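Local coordinates for protein type III effector HopA1 (Pseudomonas syringae pv. tomato str. DC3000, PDB 4RSX) that acts as a type III effector, probably delivered into plant host cells, and is represented here by a chain that lacks its N-terminal region, at residues 97-102 against 129-134; 111-116 against 205-210; 140-145 against 159-164. All coordinates share one frame; numbering follows the deposited sequence.

Contact 1: 97-102 against 129-134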
loop_
_atom_site.group_PDB
_atom_site.type_symbol
_atom_site.label_atom_id
_atom_site.label_comp_id
_atom_site.label_asym_id
_atom_site.label_seq_id
_atom_site.Cartn_x
_atom_site.Cartn_y
_atom_site.Cartn_z
ATOM N N TYR A 97 -1.155 9.022 -7.777
ATOM C CA TYR A 97 0.058 9.699 -8.215
ATOM C C TYR A 97 1.269 8.973 -7.637
ATOM O O TYR A 97 1.233 8.488 -6.504
ATOM C CB TYR A 97 0.055 11.148 -7.737
ATOM C CG TYR A 97 -1.056 11.986 -8.326
ATOM C CD1 TYR A 97 -0.815 12.818 -9.403
ATOM C CD2 TYR A 97 -2.343 11.952 -7.799
ATOM C CE1 TYR A 97 -1.819 13.604 -9.951
ATOM C CE2 TYR A 97 -3.364 12.722 -8.345
ATOM C CZ TYR A 97 -3.088 13.547 -9.425
ATOM O OH TYR A 97 -4.071 14.328 -9.988
ATOM N N ARG A 98 2.345 8.879 -8.402
ATOM C CA ARG A 98 3.563 8.351 -7.813
ATOM C C ARG A 98 4.536 9.472 -7.566
ATOM O O ARG A 98 4.552 10.475 -8.287
ATOM C CB ARG A 98 4.202 7.227 -8.637
ATOM C CG ARG A 98 4.343 7.511 -10.109
ATOM C CD ARG A 98 5.091 6.372 -10.800
ATOM N NE ARG A 98 4.525 5.059 -10.489
ATOM C CZ ARG A 98 5.180 3.911 -10.649
ATOM N NH1 ARG A 98 6.423 3.924 -11.110
ATOM N NH2 ARG A 98 4.598 2.756 -10.346
ATOM N N ILE A 99 5.310 9.301 -6.503
ATOM C CA ILE A 99 6.365 10.218 -6.134
ATOM C C ILE A 99 7.667 9.481 -6.380
ATOM O O ILE A 99 7.927 8.456 -5.748
ATOM C CB ILE A 99 6.274 10.514 -4.643
ATOM C CG1 ILE A 99 4.862 11.000 -4.296
ATOM C CG2 ILE A 99 7.350 11.510 -4.224
ATOM C CD1 ILE A 99 4.558 10.974 -2.786
ATOM N N ILE A 100 8.485 9.987 -7.295
ATOM C CA ILE A 100 9.698 9.285 -7.699
ATOM C C ILE A 100 10.929 10.176 -7.566
ATOM O O ILE A 100 10.835 11.404 -7.706
ATOM C CB ILE A 100 9.608 8.788 -9.162
ATOM C CG1 ILE A 100 9.717 9.961 -10.133
ATOM C CG2 ILE A 100 8.303 8.045 -9.399
ATOM C CD1 ILE A 100 9.461 9.565 -11.565
ATOM N N PRO A 101 12.092 9.560 -7.293
ATOM C CA PRO A 101 13.331 10.347 -7.325
ATOM C C PRO A 101 13.633 10.683 -8.772
ATOM O O PRO A 101 13.274 9.891 -9.666
ATOM C CB PRO A 101 14.385 9.376 -6.792
ATOM C CG PRO A 101 13.845 7.989 -7.191
ATOM C CD PRO A 101 12.335 8.125 -7.041
ATOM N N LYS A 102 14.263 11.838 -8.986
ATOM C CA LYS A 102 14.690 12.293 -10.308
ATOM C C LYS A 102 15.501 11.214 -11.030
ATOM O O LYS A 102 15.283 10.930 -12.213
ATOM C CB LYS A 102 15.513 13.578 -10.139
ATOM C CG LYS A 102 16.075 14.193 -11.414
ATOM C CD LYS A 102 16.846 15.470 -11.064
ATOM C CE LYS A 102 17.716 15.965 -12.218
ATOM N NZ LYS A 102 18.758 16.929 -11.737
ATOM N N ALA A 129 6.191 14.766 3.611
ATOM C CA ALA A 129 7.136 13.941 4.345
ATOM C C ALA A 129 7.618 12.763 3.493
ATOM O O ALA A 129 8.786 12.382 3.560
ATOM C CB ALA A 129 6.519 13.451 5.647
ATOM N N MET A 130 6.719 12.179 2.698
ATOM C CA MET A 130 7.097 11.058 1.834
ATOM C C MET A 130 8.114 11.506 0.789
ATOM O O MET A 130 9.104 10.816 0.546
ATOM C CB MET A 130 5.864 10.441 1.159
ATOM C CG MET A 130 4.997 9.636 2.121
ATOM S SD MET A 130 3.416 9.156 1.387
ATOM C CE MET A 130 4.009 7.967 0.178
ATOM N N ALA A 131 7.875 12.667 0.183
ATOM C CA ALA A 131 8.801 13.208 -0.813
ATOM C C ALA A 131 10.195 13.466 -0.216
ATOM O O ALA A 131 11.225 13.129 -0.822
ATOM C CB ALA A 131 8.236 14.478 -1.437
ATOM N N THR A 132 10.230 14.059 0.971
ATOM C CA THR A 132 11.504 14.311 1.634
ATOM C C THR A 132 12.227 12.979 1.886
ATOM O O THR A 132 13.408 12.820 1.556
ATOM C CB THR A 132 11.297 15.059 2.958
ATOM O OG1 THR A 132 10.578 16.269 2.703
ATOM C CG2 THR A 132 12.635 15.390 3.622
ATOM N N LEU A 133 11.501 12.020 2.445
ATOM C CA LEU A 133 12.076 10.730 2.808
ATOM C C LEU A 133 12.592 10.019 1.553
ATOM O O LEU A 133 13.700 9.468 1.553
ATOM C CB LEU A 133 11.039 9.884 3.555
ATOM C CG LEU A 133 11.563 8.706 4.387
ATOM C CD1 LEU A 133 12.595 9.184 5.408
ATOM C CD2 LEU A 133 10.424 7.945 5.089
ATOM N N ILE A 134 11.806 10.055 0.479
ATOM C CA ILE A 134 12.248 9.457 -0.780
ATOM C C ILE A 134 13.497 10.156 -1.314
ATOM O O ILE A 134 14.402 9.504 -1.844
ATOM C CB ILE A 134 11.120 9.461 -1.828
ATOM C CG1 ILE A 134 10.010 8.496 -1.380
ATOM C CG2 ILE A 134 11.647 9.078 -3.219
ATOM C CD1 ILE A 134 8.664 8.758 -2.021
#
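The backbone N of Ile134 donates to Met130 O at 2.8 Å, a helical bond that joins two residues both packed against Ile99. The contact is helix-on-sheet packing in an alpha/beta fold. Helix 123-136 lies against one face of the antiparallel sheet, here over strand 96-101. The short helix and strand axes come within 8.6 Å and run nearly the same way, 27° apart. No hydrogen bond crosses between the segments, so the join is apolar. Ile99 carries most of it. Its CB points toward the helix, and its two branches go to different places. CG2 meets Ile134 CD1 at 3.8 Å and also reaches Ala131, where it lies 4.2 Å from CB. CG1 is anti to the carbonyl carbon (chi1 -54°), and it carries CD1 to Met130 CB, 4.2 Å away. The side chains of Ile134 and Met130 each cross Ile99 at about a right angle. All five touching residues are buried. Ile134 also packs on Ile64 and Ile140, and Met130 on Val145 and Leu160, so the same helical turn spans four neighbouring strands. Ile134 O, at the other end of its residue, accepts a bond from Arg105 NH1. At the strand end the proline ring closes the contact: Pro101 CD lies 4.0 Å from Ile134 CG2.

Contact 2: 111-116 against 205-210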
loop_
_atom_site.group_PDB
_atom_site.type_symbol
_atom_site.label_atom_id
_atom_site.label_comp_id
_atom_site.label_asym_id
_atom_site.label_seq_id
_atom_site.Cartn_x
_atom_site.Cartn_y
_atom_site.Cartn_z
ATOM N N GLN A 111 10.235 -6.837 -2.810
ATOM C CA GLN A 111 10.207 -5.543 -2.146
ATOM C C GLN A 111 9.359 -5.559 -0.899
ATOM O O GLN A 111 8.415 -6.344 -0.790
ATOM C CB GLN A 111 9.687 -4.458 -3.096
ATOM C CG GLN A 111 10.745 -3.833 -4.000
ATOM C CD GLN A 111 10.275 -2.499 -4.578
ATOM O OE1 GLN A 111 9.100 -2.340 -4.913
ATOM N NE2 GLN A 111 11.184 -1.529 -4.664
ATOM N N GLY A 112 9.692 -4.677 0.038
ATOM C CA GLY A 112 8.797 -4.360 1.140
ATOM C C GLY A 112 7.889 -3.182 0.795
ATOM O O GLY A 112 8.303 -2.271 0.064
ATOM N N ARG A 113 6.654 -3.207 1.306
ATOM C CA ARG A 113 5.695 -2.132 1.059
ATOM C C ARG A 113 5.212 -1.609 2.398
ATOM O O ARG A 113 4.646 -2.357 3.200
ATOM C CB ARG A 113 4.477 -2.630 0.274
ATOM C CG ARG A 113 4.743 -3.763 -0.711
ATOM C CD ARG A 113 5.385 -3.216 -1.970
ATOM N NE ARG A 113 5.251 -4.076 -3.156
ATOM C CZ ARG A 113 4.114 -4.280 -3.824
ATOM N NH1 ARG A 113 2.982 -3.724 -3.409
ATOM N NH2 ARG A 113 4.100 -5.057 -4.903
ATOM N N LEU A 114 5.430 -0.324 2.640
ATOM C CA LEU A 114 4.981 0.307 3.872
ATOM C C LEU A 114 3.696 1.063 3.585
ATOM O O LEU A 114 3.696 2.014 2.807
ATOM C CB LEU A 114 6.057 1.267 4.401
ATOM C CG LEU A 114 5.777 1.945 5.746
ATOM C CD1 LEU A 114 5.384 0.916 6.797
ATOM C CD2 LEU A 114 7.002 2.733 6.199
ATOM N N THR A 115 2.591 0.646 4.195
ATOM C CA THR A 115 1.320 1.347 3.975
ATOM C C THR A 115 1.061 2.318 5.113
ATOM O O THR A 115 1.115 1.947 6.293
ATOM C CB THR A 115 0.147 0.361 3.834
ATOM O OG1 THR A 115 0.359 -0.454 2.672
ATOM C CG2 THR A 115 -1.194 1.108 3.706
ATOM N N ILE A 116 0.792 3.569 4.768
ATOM C CA ILE A 116 0.604 4.593 5.789
ATOM C C ILE A 116 -0.840 5.109 5.830
ATOM O O ILE A 116 -1.419 5.454 4.791
ATOM C CB ILE A 116 1.565 5.769 5.568
ATOM C CG1 ILE A 116 2.996 5.246 5.382
ATOM C CG2 ILE A 116 1.472 6.768 6.716
ATOM C CD1 ILE A 116 3.588 5.605 4.028
ATOM N N ALA A 205 4.053 -5.225 4.405
ATOM C CA ALA A 205 3.881 -6.510 3.720
ATOM C C ALA A 205 4.900 -6.604 2.602
ATOM O O ALA A 205 5.390 -5.575 2.110
ATOM C CB ALA A 205 2.457 -6.655 3.178
ATOM N N GLU A 206 5.214 -7.832 2.192
ATOM C CA GLU A 206 6.250 -8.051 1.191
ATOM C C GLU A 206 5.682 -8.620 -0.096
ATOM O O GLU A 206 4.711 -9.382 -0.081
ATOM C CB GLU A 206 7.343 -8.967 1.752
ATOM C CG GLU A 206 8.037 -8.384 2.970
ATOM C CD GLU A 206 9.204 -9.233 3.486
ATOM O OE1 GLU A 206 9.263 -10.450 3.197
ATOM O OE2 GLU A 206 10.069 -8.676 4.194
ATOM N N SER A 207 6.274 -8.238 -1.217
ATOM C CA SER A 207 5.863 -8.790 -2.497
ATOM C C SER A 207 7.048 -9.563 -3.065
ATOM O O SER A 207 8.205 -9.279 -2.726
ATOM C CB SER A 207 5.399 -7.680 -3.436
ATOM O OG SER A 207 6.435 -6.748 -3.649
ATOM N N ILE A 208 6.771 -10.570 -3.888
ATOM C CA ILE A 208 7.840 -11.430 -4.393
ATOM C C ILE A 208 7.840 -11.506 -5.900
ATOM O O ILE A 208 6.834 -11.176 -6.542
ATOM C CB ILE A 208 7.720 -12.882 -3.864
ATOM C CG1 ILE A 208 6.352 -13.475 -4.196
ATOM C CG2 ILE A 208 7.931 -12.935 -2.380
ATOM C CD1 ILE A 208 6.051 -14.731 -3.388
ATOM N N LEU A 209 8.976 -11.943 -6.448
ATOM C CA LEU A 209 9.062 -12.370 -7.845
ATOM C C LEU A 209 8.611 -11.287 -8.793
ATOM O O LEU A 209 8.010 -11.580 -9.823
ATOM C CB LEU A 209 8.205 -13.616 -8.076
ATOM C CG LEU A 209 8.628 -14.864 -7.296
ATOM C CD1 LEU A 209 7.532 -15.949 -7.294
ATOM C CD2 LEU A 209 9.921 -15.400 -7.897
ATOM N N GLY A 210 8.886 -10.036 -8.439
ATOM C CA GLY A 210 8.455 -8.916 -9.255
ATOM C C GLY A 210 6.952 -8.730 -9.337
ATOM O O GLY A 210 6.471 -8.009 -10.210
#
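The guanidinium of Arg113 is the flat group that meets the other strand, and Ser207 OG approaches it obliquely. Arg113 NE donates a weak, bent bond to Ser207 OG at 3.0 Å, with an angle of 128° at the hydrogen. Ser207 CB sits beside the same group, 3.3 Å from Arg113 NH2. The arginine chain bends at chi2 (-78°), and its guanidinium ends beside Ser207. On the way, Arg113 CG passes 3.4 Å from Ala205 O. The aliphatic part of Arg113 also packs on Tyr161 of strand 158-162. The carboxamide of Gln111, the other flat group, leads away from the pair. Its NE2 binds Asn163 OD1 and Thr141 OG1, on the side of strands 158-162 and 140-146.

Beneath the side chains, strands 111-116 and 202-207 pair antiparallel. Arg113 and Ala205 form a hydrogen-bonded pair: Arg113 N gives to Ala205 O at 2.8 Å, and Ala205 N gives to Arg113 O at 3.2 Å. Gly112 faces Glu206 in a non-hydrogen-bonded pair, with CA atoms 4.5 Å apart. Ser207 N then donates to Gln111 O at 2.9 Å, nearly straight at 170°. The return bond from Gln111 N to Ser207 O is weak. Glu206 points to the opposite face from Arg113 and Ser207, and its carboxylate binds Arg255 N and Tyr204 OH.

The pairing adds strand 202-207 to strand 111-116 within the sheet. The stronger side-chain bonds of Gln111 and Glu206 go to other parts of the chain. The join therefore rests on backbone bonds, and the bond from Arg113 to Ser207 is too weak and bent to fix the register by itself.

Contact 3: 140-145 against 159-164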
loop_
_atom_site.group_PDB
_atom_site.type_symbol
_atom_site.label_atom_id
_atom_site.label_comp_id
_atom_site.label_asym_id
_atom_site.label_seq_id
_atom_site.Cartn_x
_atom_site.Cartn_y
_atom_site.Cartn_z
ATOM N N ILE A 140 14.315 3.477 -0.818
ATOM C CA ILE A 140 12.959 3.657 -1.332
ATOM C C ILE A 140 12.989 3.949 -2.836
ATOM O O ILE A 140 13.550 4.957 -3.270
ATOM C CB ILE A 140 12.232 4.798 -0.607
ATOM C CG1 ILE A 140 12.314 4.599 0.907
ATOM C CG2 ILE A 140 10.778 4.853 -1.018
ATOM C CD1 ILE A 140 11.632 5.704 1.688
ATOM N N THR A 141 12.375 3.079 -3.632
ATOM C CA THR A 141 12.373 3.284 -5.068
ATOM C C THR A 141 11.324 4.303 -5.501
ATOM O O THR A 141 11.554 5.043 -6.465
ATOM C CB THR A 141 12.155 1.979 -5.840
ATOM O OG1 THR A 141 10.865 1.449 -5.526
ATOM C CG2 THR A 141 13.224 0.962 -5.479
ATOM N N HIS A 142 10.179 4.318 -4.813
ATOM C CA HIS A 142 9.116 5.299 -5.074
ATOM C C HIS A 142 8.002 5.219 -4.056
ATOM O O HIS A 142 7.961 4.300 -3.226
ATOM C CB HIS A 142 8.491 5.101 -6.453
ATOM C CG HIS A 142 7.815 3.776 -6.631
ATOM N ND1 HIS A 142 8.487 2.573 -6.519
ATOM C CD2 HIS A 142 6.532 3.460 -6.950
ATOM C CE1 HIS A 142 7.648 1.578 -6.752
ATOM N NE2 HIS A 142 6.456 2.087 -7.012
ATOM N N GLY A 143 7.088 6.184 -4.127
ATOM C CA GLY A 143 5.917 6.161 -3.282
ATOM C C GLY A 143 4.693 6.356 -4.138
ATOM O O GLY A 143 4.809 6.750 -5.300
ATOM N N LYS A 144 3.514 6.070 -3.593
ATOM C CA LYS A 144 2.305 6.493 -4.292
ATOM C C LYS A 144 1.263 7.014 -3.316
ATOM O O LYS A 144 1.161 6.545 -2.173
ATOM C CB LYS A 144 1.732 5.378 -5.196
ATOM C CG LYS A 144 0.750 4.451 -4.507
ATOM C CD LYS A 144 0.182 3.338 -5.418
ATOM C CE LYS A 144 -0.582 2.308 -4.530
ATOM N NZ LYS A 144 -1.159 1.118 -5.270
ATOM N N VAL A 145 0.505 8.006 -3.767
ATOM C CA VAL A 145 -0.619 8.510 -2.989
ATOM C C VAL A 145 -1.857 8.564 -3.876
ATOM O O VAL A 145 -1.771 8.928 -5.057
ATOM C CB VAL A 145 -0.306 9.899 -2.363
ATOM C CG1 VAL A 145 0.783 9.764 -1.299
ATOM C CG2 VAL A 145 0.144 10.886 -3.437
ATOM N N VAL A 159 1.543 4.584 0.038
ATOM C CA VAL A 159 2.450 3.442 0.113
ATOM C C VAL A 159 3.887 3.839 -0.290
ATOM O O VAL A 159 4.092 4.573 -1.274
ATOM C CB VAL A 159 1.977 2.244 -0.789
ATOM C CG1 VAL A 159 2.850 1.010 -0.539
ATOM C CG2 VAL A 159 0.490 1.881 -0.564
ATOM N N LEU A 160 4.871 3.367 0.477
ATOM C CA LEU A 160 6.280 3.482 0.093
ATOM C C LEU A 160 6.798 2.108 -0.349
ATOM O O LEU A 160 6.553 1.096 0.329
ATOM C CB LEU A 160 7.118 4.014 1.256
ATOM C CG LEU A 160 6.859 5.467 1.667
ATOM C CD1 LEU A 160 7.626 5.815 2.932
ATOM C CD2 LEU A 160 7.260 6.398 0.551
ATOM N N TYR A 161 7.495 2.062 -1.486
ATOM C CA TYR A 161 8.030 0.803 -2.012
ATOM C C TYR A 161 9.516 0.756 -1.731
ATOM O O TYR A 161 10.268 1.644 -2.152
ATOM C CB TYR A 161 7.743 0.665 -3.509
ATOM C CG TYR A 161 6.270 0.675 -3.794
ATOM C CD1 TYR A 161 5.566 -0.506 -3.940
ATOM C CD2 TYR A 161 5.565 1.875 -3.863
ATOM C CE1 TYR A 161 4.196 -0.499 -4.173
ATOM C CE2 TYR A 161 4.213 1.894 -4.097
ATOM C CZ TYR A 161 3.530 0.702 -4.252
ATOM O OH TYR A 161 2.175 0.717 -4.484
ATOM N N ILE A 162 9.924 -0.291 -1.015
ATOM C CA ILE A 162 11.225 -0.333 -0.353
ATOM C C ILE A 162 12.068 -1.549 -0.744
ATOM O O ILE A 162 11.598 -2.692 -0.674
ATOM C CB ILE A 162 11.037 -0.372 1.174
ATOM C CG1 ILE A 162 10.243 0.854 1.643
ATOM C CG2 ILE A 162 12.382 -0.444 1.888
ATOM C CD1 ILE A 162 9.787 0.774 3.099
ATOM N N ASN A 163 13.312 -1.310 -1.151
ATOM C CA ASN A 163 14.255 -2.411 -1.320
ATOM C C ASN A 163 14.833 -2.718 0.055
ATOM O O ASN A 163 15.714 -2.006 0.524
ATOM C CB ASN A 163 15.376 -2.023 -2.287
ATOM C CG ASN A 163 14.888 -1.858 -3.708
ATOM O OD1 ASN A 163 13.895 -2.479 -4.114
ATOM N ND2 ASN A 163 15.590 -1.031 -4.485
ATOM N N GLY A 164 14.319 -3.739 0.728
ATOM C CA GLY A 164 14.741 -3.988 2.094
ATOM C C GLY A 164 13.724 -4.817 2.846
ATOM O O GLY A 164 12.656 -5.124 2.304
#
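Thr141 and His142 both lie opposite Tyr161 in a beta bulge, which shifts the antiparallel register by one residue, with Thr141 at a helix-like psi of -35°. Thr141 N donates to Tyr161 O at 2.9 Å, and Tyr161 N donates to His142 O. Beyond the bulge, Lys144 and Val159 form a regular hydrogen-bonded pair, bonded in both directions.

The His142 ring lies over one face of the Tyr161 ring, with His142 CG between the backbone N and the carbonyl carbon (chi1 62°). The two form an offset stack with centroids 4.2 Å apart and planes only 4° apart. His142 NE2 lies over the tyrosine rim, 3.3 Å from Tyr161 CD2. A hydrogen bond of 2.8 Å between His142 ND1 and Thr141 OG1 holds the imidazole at one edge. Thr141 OG1 also receives Gln111 NE2. Val159 CG1 sits on the opposite face of the tyrosine. At the phenol end Lys144 runs past with its chain extended. Lys144 CE is 3.2 Å from Tyr161 OH, and its NZ goes on to a salt bridge with Asp156. Lys144 also makes a cation-pi contact with Phe96.

The other face of the pair is apolar. Leu160 CD2 rests 4.1 Å from Gly143 CA, where no side chain stands in the way, and also meets Ile140 CG2 at 4.2 Å. Ile140 and Ile162 touch through their CG1 atoms. Helices 123-136 and 166-180 pack on this side.

One face thus carries stacked rings and polar groups, and the other faces the helices. This is a beta hairpin with a bulge, in the middle of an antiparallel sheet that has helices packed on it.

Overall arrangement
All three contacts are buried and reach the same antiparallel sheet. Contact 3 is in the middle of the strand order, with contact 1 toward the 64-68 edge and contact 2 toward the 196-199 edge. The centres of contacts 1 and 2 are about 17 Å apart, and the centre of contact 3 is about 8 Å from each of theirs. Backbone bonds join it to both: Ile99 N to Gly143 O on one side, Ile162 N to Gly112 O on the other. Contacts 2 and 3 pair strands through backbone bonds, while contact 1 is apolar helix packing on the sheet. Along the chain, contact 3 is nested within the loop closed by contact 2, and contact 1 closes before it opens.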